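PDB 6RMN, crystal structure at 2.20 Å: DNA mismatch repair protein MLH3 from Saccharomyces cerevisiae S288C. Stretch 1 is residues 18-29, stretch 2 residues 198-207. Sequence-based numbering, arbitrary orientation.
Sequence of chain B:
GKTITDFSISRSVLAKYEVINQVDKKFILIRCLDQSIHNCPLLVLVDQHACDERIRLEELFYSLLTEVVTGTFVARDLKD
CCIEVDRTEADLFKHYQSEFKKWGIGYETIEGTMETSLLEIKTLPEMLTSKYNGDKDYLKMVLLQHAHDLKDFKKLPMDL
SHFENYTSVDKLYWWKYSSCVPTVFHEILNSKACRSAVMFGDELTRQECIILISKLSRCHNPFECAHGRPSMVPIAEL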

ATOM      1  N   GLU B  18      -3.434   6.069  -0.112  1.00 51.03           N
ATOM      2  CA  GLU B  18      -3.229   5.205   1.059  1.00 47.82           C
ATOM      3  C   GLU B  18      -2.104   4.170   0.799  1.00 44.01           C
ATOM      4  O   GLU B  18      -2.029   3.594  -0.287  1.00 42.26           O
ATOM      5  CB  GLU B  18      -4.544   4.478   1.427  1.00 50.08           C
ATOM      6  CG  GLU B  18      -4.521   3.829   2.805  1.00 61.89           C
ATOM      7  CD  GLU B  18      -5.833   3.281   3.332  1.00 85.57           C
ATOM      8  OE1 GLU B  18      -6.753   4.084   3.610  1.00 91.51           O
ATOM      9  OE2 GLU B  18      -5.927   2.043   3.502  1.00 75.53           O
ATOM     10  N   VAL B  19      -1.254   3.916   1.811  1.00 37.21           N
ATOM     11  CA  VAL B  19      -0.143   2.951   1.736  1.00 34.42           C
ATOM     12  C   VAL B  19      -0.633   1.503   1.854  1.00 35.98           C
ATOM     13  O   VAL B  19      -1.350   1.166   2.795  1.00 33.79           O
ATOM     14  CB  VAL B  19       0.971   3.224   2.806  1.00 37.53           C
ATOM     15  CG1 VAL B  19       2.071   2.160   2.764  1.00 35.96           C
ATOM     16  CG2 VAL B  19       1.581   4.613   2.653  1.00 37.56           C
ATOM     17  N   ILE B  20      -0.134   0.633   0.968  1.00 32.37           N
ATOM     18  CA  ILE B  20      -0.374  -0.798   1.033  1.00 31.60           C
ATOM     19  C   ILE B  20       0.785  -1.352   1.892  1.00 36.83           C
ATOM     20  O   ILE B  20       0.572  -1.598   3.079  1.00 37.72           O
ATOM     21  CB  ILE B  20      -0.560  -1.443  -0.376  1.00 33.59           C
ATOM     22  CG1 ILE B  20      -1.766  -0.769  -1.102  1.00 34.19           C
ATOM     23  CG2 ILE B  20      -0.744  -2.983  -0.265  1.00 32.06           C
ATOM     24  CD1 ILE B  20      -2.045  -1.212  -2.469  1.00 41.83           C
ATOM     25  N   ASN B  21       2.020  -1.439   1.348  1.00 32.81           N
ATOM     26  CA  ASN B  21       3.194  -1.877   2.126  1.00 32.52           C
ATOM     27  C   ASN B  21       4.509  -1.745   1.338  1.00 36.16           C
ATOM     28  O   ASN B  21       4.497  -1.293   0.187  1.00 35.85           O
ATOM     29  CB  ASN B  21       3.024  -3.327   2.655  1.00 30.01           C
ATOM     30  CG  ASN B  21       3.570  -3.566   4.048  1.00 47.85           C
ATOM     31  OD1 ASN B  21       4.482  -2.880   4.539  1.00 39.52           O
ATOM     32  ND2 ASN B  21       3.032  -4.572   4.712  1.00 40.69           N
ATOM     33  N   GLN B  22       5.640  -2.157   1.962  1.00 32.08           N
ATOM     34  CA  GLN B  22       6.953  -2.179   1.324  1.00 31.17           C
ATOM     35  C   GLN B  22       6.990  -3.375   0.365  1.00 36.12           C
ATOM     36  O   GLN B  22       6.443  -4.441   0.668  1.00 34.90           O
ATOM     37  CB  GLN B  22       8.080  -2.264   2.368  1.00 32.35           C
ATOM     38  CG  GLN B  22       9.478  -1.981   1.803  1.00 32.23           C
ATOM     39  CD  GLN B  22      10.608  -2.249   2.772  1.00 49.60           C
ATOM     40  OE1 GLN B  22      10.539  -3.102   3.667  1.00 43.60           O
ATOM     41  NE2 GLN B  22      11.698  -1.529   2.598  1.00 45.60           N
ATOM     42  N   VAL B  23       7.617  -3.176  -0.800  1.00 34.87           N
ATOM     43  CA  VAL B  23       7.752  -4.167  -1.866  1.00 35.70           C
ATOM     44  C   VAL B  23       9.241  -4.319  -2.193  1.00 41.85           C
ATOM     45  O   VAL B  23       9.889  -3.328  -2.528  1.00 41.94           O
ATOM     46  CB  VAL B  23       6.942  -3.734  -3.132  1.00 39.23           C
ATOM     47  CG1 VAL B  23       7.275  -4.601  -4.345  1.00 39.91           C
ATOM     48  CG2 VAL B  23       5.446  -3.737  -2.866  1.00 38.40           C
ATOM     49  N   ASP B  24       9.772  -5.558  -2.091  1.00 40.43           N
ATOM     50  CA  ASP B  24      11.140  -5.972  -2.449  1.00 41.44           C
ATOM     51  C   ASP B  24      12.256  -5.190  -1.719  1.00 45.04           C
ATOM     52  O   ASP B  24      13.404  -5.200  -2.170  1.00 45.71           O
ATOM     53  CB  ASP B  24      11.306  -5.898  -3.990  1.00 44.01           C
ATOM     54  CG  ASP B  24      12.523  -6.589  -4.570  1.00 59.41           C
ATOM     55  OD1 ASP B  24      12.710  -7.794  -4.296  1.00 62.74           O
ATOM     56  OD2 ASP B  24      13.281  -5.929  -5.308  1.00 65.76           O
ATOM     57  N   LYS B  25      11.936  -4.577  -0.554  1.00 40.58           N
ATOM     58  CA  LYS B  25      12.865  -3.777   0.278  1.00 40.62           C
ATOM     59  C   LYS B  25      13.411  -2.552  -0.496  1.00 42.85           C
ATOM     60  O   LYS B  25      14.485  -2.033  -0.183  1.00 43.42           O
ATOM     61  CB  LYS B  25      14.025  -4.622   0.888  1.00 44.07           C
ATOM     62  CG  LYS B  25      13.707  -6.051   1.292  1.00 51.31           C
ATOM     63  CD  LYS B  25      12.980  -6.148   2.604  1.00 63.45           C
ATOM     64  CE  LYS B  25      12.678  -7.586   2.959  1.00 75.97           C
ATOM     65  NZ  LYS B  25      11.438  -8.076   2.308  1.00 87.81           N
ATOM     66  N   LYS B  26      12.667  -2.106  -1.514  1.00 37.51           N
ATOM     67  CA  LYS B  26      13.067  -0.986  -2.364  1.00 36.80           C
ATOM     68  C   LYS B  26      11.934   0.015  -2.567  1.00 39.18           C
ATOM     69  O   LYS B  26      12.200   1.212  -2.740  1.00 38.29           O
ATOM     70  CB  LYS B  26      13.515  -1.497  -3.746  1.00 38.53           C
ATOM     71  CG  LYS B  26      14.784  -2.311  -3.725  1.00 40.78           C
ATOM     72  CD  LYS B  26      15.066  -2.964  -5.069  1.00 43.92           C
ATOM     73  CE  LYS B  26      16.333  -3.778  -5.007  1.00 51.70           C
ATOM     74  NZ  LYS B  26      16.190  -4.965  -4.114  1.00 60.70           N
ATOM     75  N   PHE B  27      10.683  -0.483  -2.607  1.00 33.78           N
ATOM     76  CA  PHE B  27       9.534   0.355  -2.927  1.00 32.89           C
ATOM     77  C   PHE B  27       8.461   0.411  -1.895  1.00 35.36           C
ATOM     78  O   PHE B  27       8.344  -0.488  -1.068  1.00 34.90           O
ATOM     79  CB  PHE B  27       8.904  -0.082  -4.260  1.00 34.79           C
ATOM     80  CG  PHE B  27       9.886  -0.265  -5.391  1.00 37.66           C
ATOM     81  CD1 PHE B  27      10.459   0.835  -6.023  1.00 40.50           C
ATOM     82  CD2 PHE B  27      10.224  -1.538  -5.841  1.00 41.01           C
ATOM     83  CE1 PHE B  27      11.373   0.662  -7.062  1.00 42.69           C
ATOM     84  CE2 PHE B  27      11.132  -1.708  -6.892  1.00 44.83           C
ATOM     85  CZ  PHE B  27      11.698  -0.606  -7.496  1.00 42.94           C
ATOM     86  N   ILE B  28       7.646   1.463  -1.968  1.00 31.42           N
ATOM     87  CA  ILE B  28       6.465   1.600  -1.130  1.00 31.36           C
ATOM     88  C   ILE B  28       5.280   1.579  -2.085  1.00 35.32           C
ATOM     89  O   ILE B  28       5.161   2.476  -2.921  1.00 35.10           O
ATOM     90  CB  ILE B  28       6.483   2.841  -0.199  1.00 34.21           C
ATOM     91  CG1 ILE B  28       7.685   2.768   0.790  1.00 34.04           C
ATOM     92  CG2 ILE B  28       5.134   2.968   0.549  1.00 34.60           C
ATOM     93  CD1 ILE B  28       8.156   4.104   1.338  1.00 32.32           C
ATOM     94  N   LEU B  29       4.454   0.510  -2.016  1.00 31.80           N
ATOM     95  CA  LEU B  29       3.270   0.390  -2.861  1.00 31.08           C
ATOM     96  C   LEU B  29       2.138   1.217  -2.261  1.00 35.21           C
ATOM     97  O   LEU B  29       1.812   1.073  -1.077  1.00 33.84           O
ATOM     98  CB  LEU B  29       2.847  -1.080  -3.059  1.00 30.78           C
ATOM     99  CG  LEU B  29       1.595  -1.365  -3.942  1.00 34.33           C
ATOM    100  CD1 LEU B  29       1.840  -1.007  -5.428  1.00 33.92           C
ATOM    101  CD2 LEU B  29       1.160  -2.839  -3.812  1.00 34.91           C
ATOM    102  N   VAL B 198      17.362   6.624   3.655  1.00 39.64           N
ATOM    103  CA  VAL B 198      17.216   5.178   3.742  1.00 39.54           C
ATOM    104  C   VAL B 198      17.648   4.607   2.378  1.00 42.98           C
ATOM    105  O   VAL B 198      17.497   5.290   1.363  1.00 40.75           O
ATOM    106  CB  VAL B 198      15.767   4.798   4.204  1.00 42.71           C
ATOM    107  CG1 VAL B 198      14.723   4.955   3.106  1.00 41.06           C
ATOM    108  CG2 VAL B 198      15.711   3.408   4.806  1.00 43.87           C
ATOM    109  N   MET B 199      18.263   3.425   2.365  1.00 42.13           N
ATOM    110  CA  MET B 199      18.762   2.815   1.133  1.00 44.15           C
ATOM    111  C   MET B 199      17.917   1.622   0.651  1.00 47.49           C
ATOM    112  O   MET B 199      17.080   1.104   1.387  1.00 45.85           O
ATOM    113  CB  MET B 199      20.217   2.349   1.343  1.00 49.61           C
ATOM    114  CG  MET B 199      21.259   3.405   1.028  1.00 56.12           C
ATOM    115  SD  MET B 199      22.956   2.757   1.168  1.00 65.91           S
ATOM    116  CE  MET B 199      23.115   1.872  -0.409  1.00 63.81           C
ATOM    117  N   PHE B 200      18.183   1.168  -0.587  1.00 43.64           N
ATOM    118  CA  PHE B 200      17.610  -0.032  -1.166  1.00 42.58           C
ATOM    119  C   PHE B 200      18.172  -1.184  -0.350  1.00 47.53           C
ATOM    120  O   PHE B 200      19.369  -1.187  -0.021  1.00 49.21           O
ATOM    121  CB  PHE B 200      18.005  -0.162  -2.646  1.00 44.66           C
ATOM    122  CG  PHE B 200      17.112   0.558  -3.634  1.00 45.49           C
ATOM    123  CD1 PHE B 200      16.082   1.386  -3.197  1.00 47.37           C
ATOM    124  CD2 PHE B 200      17.272   0.374  -5.003  1.00 48.55           C
ATOM    125  CE1 PHE B 200      15.235   2.013  -4.112  1.00 47.74           C
ATOM    126  CE2 PHE B 200      16.431   1.015  -5.919  1.00 50.41           C
ATOM    127  CZ  PHE B 200      15.422   1.835  -5.467  1.00 47.28           C
ATOM    128  N   GLY B 201      17.287  -2.091   0.054  1.00 42.79           N
ATOM    129  CA  GLY B 201      17.639  -3.234   0.885  1.00 43.43           C
ATOM    130  C   GLY B 201      17.278  -3.070   2.349  1.00 46.36           C
ATOM    131  O   GLY B 201      17.273  -4.053   3.094  1.00 48.29           O
ATOM    132  N   ASP B 202      16.973  -1.829   2.773  1.00 40.38           N
ATOM    133  CA  ASP B 202      16.606  -1.506   4.150  1.00 39.61           C
ATOM    134  C   ASP B 202      15.145  -1.877   4.461  1.00 42.97           C
ATOM    135  O   ASP B 202      14.254  -1.623   3.651  1.00 40.64           O
ATOM    136  CB  ASP B 202      16.848  -0.017   4.437  1.00 40.03           C
ATOM    137  CG  ASP B 202      18.302   0.420   4.497  1.00 45.63           C
ATOM    138  OD1 ASP B 202      19.201  -0.452   4.338  1.00 45.15           O
ATOM    139  OD2 ASP B 202      18.545   1.625   4.718  1.00 47.29           O
ATOM    140  N   GLU B 203      14.916  -2.446   5.655  1.00 41.01           N
ATOM    141  CA  GLU B 203      13.590  -2.859   6.133  1.00 40.39           C
ATOM    142  C   GLU B 203      12.791  -1.662   6.604  1.00 42.76           C
ATOM    143  O   GLU B 203      13.322  -0.808   7.308  1.00 43.41           O
ATOM    144  CB  GLU B 203      13.705  -3.861   7.299  1.00 43.49           C
ATOM    145  CG  GLU B 203      14.545  -5.097   7.018  1.00 57.94           C
ATOM    146  CD  GLU B 203      13.995  -6.087   6.012  1.00 86.10           C
ATOM    147  OE1 GLU B 203      14.812  -6.781   5.363  1.00 89.48           O
ATOM    148  OE2 GLU B 203      12.751  -6.173   5.872  1.00 79.26           O
ATOM    149  N   LEU B 204      11.511  -1.605   6.220  1.00 37.16           N
ATOM    150  CA  LEU B 204      10.601  -0.547   6.656  1.00 35.37           C
ATOM    151  C   LEU B 204       9.332  -1.208   7.071  1.00 38.44           C
ATOM    152  O   LEU B 204       8.864  -2.091   6.357  1.00 38.43           O
ATOM    153  CB  LEU B 204      10.311   0.516   5.550  1.00 33.39           C
ATOM    154  CG  LEU B 204      11.486   1.390   5.053  1.00 35.77           C
ATOM    155  CD1 LEU B 204      11.188   1.980   3.702  1.00 33.37           C
ATOM    156  CD2 LEU B 204      11.826   2.484   6.037  1.00 38.34           C
ATOM    157  N   THR B 205       8.785  -0.822   8.237  1.00 35.15           N
ATOM    158  CA  THR B 205       7.494  -1.326   8.725  1.00 34.55           C
ATOM    159  C   THR B 205       6.398  -0.546   7.981  1.00 37.84           C
ATOM    160  O   THR B 205       6.698   0.514   7.439  1.00 35.48           O
ATOM    161  CB  THR B 205       7.372  -1.127  10.240  1.00 39.30           C
ATOM    162  OG1 THR B 205       7.381   0.265  10.531  1.00 36.02           O
ATOM    163  CG2 THR B 205       8.465  -1.833  11.025  1.00 37.49           C
ATOM    164  N   ARG B 206       5.142  -1.046   7.938  1.00 36.51           N
ATOM    165  CA  ARG B 206       4.053  -0.312   7.260  1.00 35.76           C
ATOM    166  C   ARG B 206       3.906   1.103   7.870  1.00 39.71           C
ATOM    167  O   ARG B 206       3.713   2.059   7.133  1.00 38.59           O
ATOM    168  CB  ARG B 206       2.711  -1.091   7.319  1.00 36.53           C
ATOM    169  CG  ARG B 206       1.733  -0.673   6.216  1.00 41.15           C
ATOM    170  CD  ARG B 206       0.429  -1.437   6.261  1.00 46.98           C
ATOM    171  NE  ARG B 206      -0.553  -0.751   7.099  1.00 62.87           N
ATOM    172  CZ  ARG B 206      -1.569  -0.028   6.636  1.00 72.93           C
ATOM    173  NH1 ARG B 206      -1.770   0.089   5.330  1.00 48.16           N
ATOM    174  NH2 ARG B 206      -2.400   0.574   7.479  1.00 65.34           N
ATOM    175  N   GLN B 207       4.048   1.223   9.202  1.00 38.30           N
ATOM    176  CA  GLN B 207       3.977   2.480   9.941  1.00 39.68           C
ATOM    177  C   GLN B 207       5.064   3.477   9.484  1.00 43.86           C
ATOM    178  O   GLN B 207       4.753   4.657   9.276  1.00 45.13           O
ATOM    179  CB  GLN B 207       4.025   2.218  11.460  1.00 43.26           C
ATOM    180  CG  GLN B 207       3.571   3.394  12.350  1.00 70.18           C
ATOM    181  CD  GLN B 207       2.255   4.028  11.934  1.00 96.02           C
ATOM    182  OE1 GLN B 207       2.206   5.201  11.524  1.00 89.32           O
ATOM    183  NE2 GLN B 207       1.163   3.267  12.014  1.00 90.31           N
TER
HETATM  184  O   HOH W   1       6.699  -3.640   5.902  1.00 36.43           O

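A β-hairpin and a distant loop leading into a helix meet here in a mainly polar contact, held by three direct hydrogen bonds that each use loop backbone and burying 667 Å² in total. The hairpin closes on itself through Val-23 N to Phe-27 O (2.8 Å) and Phe-27 N to Val-23 O (3.0 Å), which leaves the carbonyl of Lys-25 at the bend free to face the loop. There, Gly-201 N donates to Lys-25 O at 2.8 Å and 161°. Gly-201 lies inside a type II turn from Met-199 to Asp-202, and its phi of 102° suits glycine, since a CB would jam against the preceding carbonyl oxygen.

Gln-22 reads the loop backbone with both ends of its amide: NE2 donates to Asp-202 O (2.8 Å, 156°), while OE1 accepts from Leu-204 N (3.1 Å, 154°). A water extends this pattern, donating to Asn-21 OD1 and Leu-204 O, each at 2.7 Å.

Apolar surface contributes locally. Lys-26 CG sits 3.9 Å from the centroid of the Phe-200 ring (CG through CZ), 19° off its normal, a CH-π contact over the face. At the helix start, Arg-206 covers the strand; its NH1 lies 2.8 Å from Val-19 O, but the angle is too poor for a hydrogen bond.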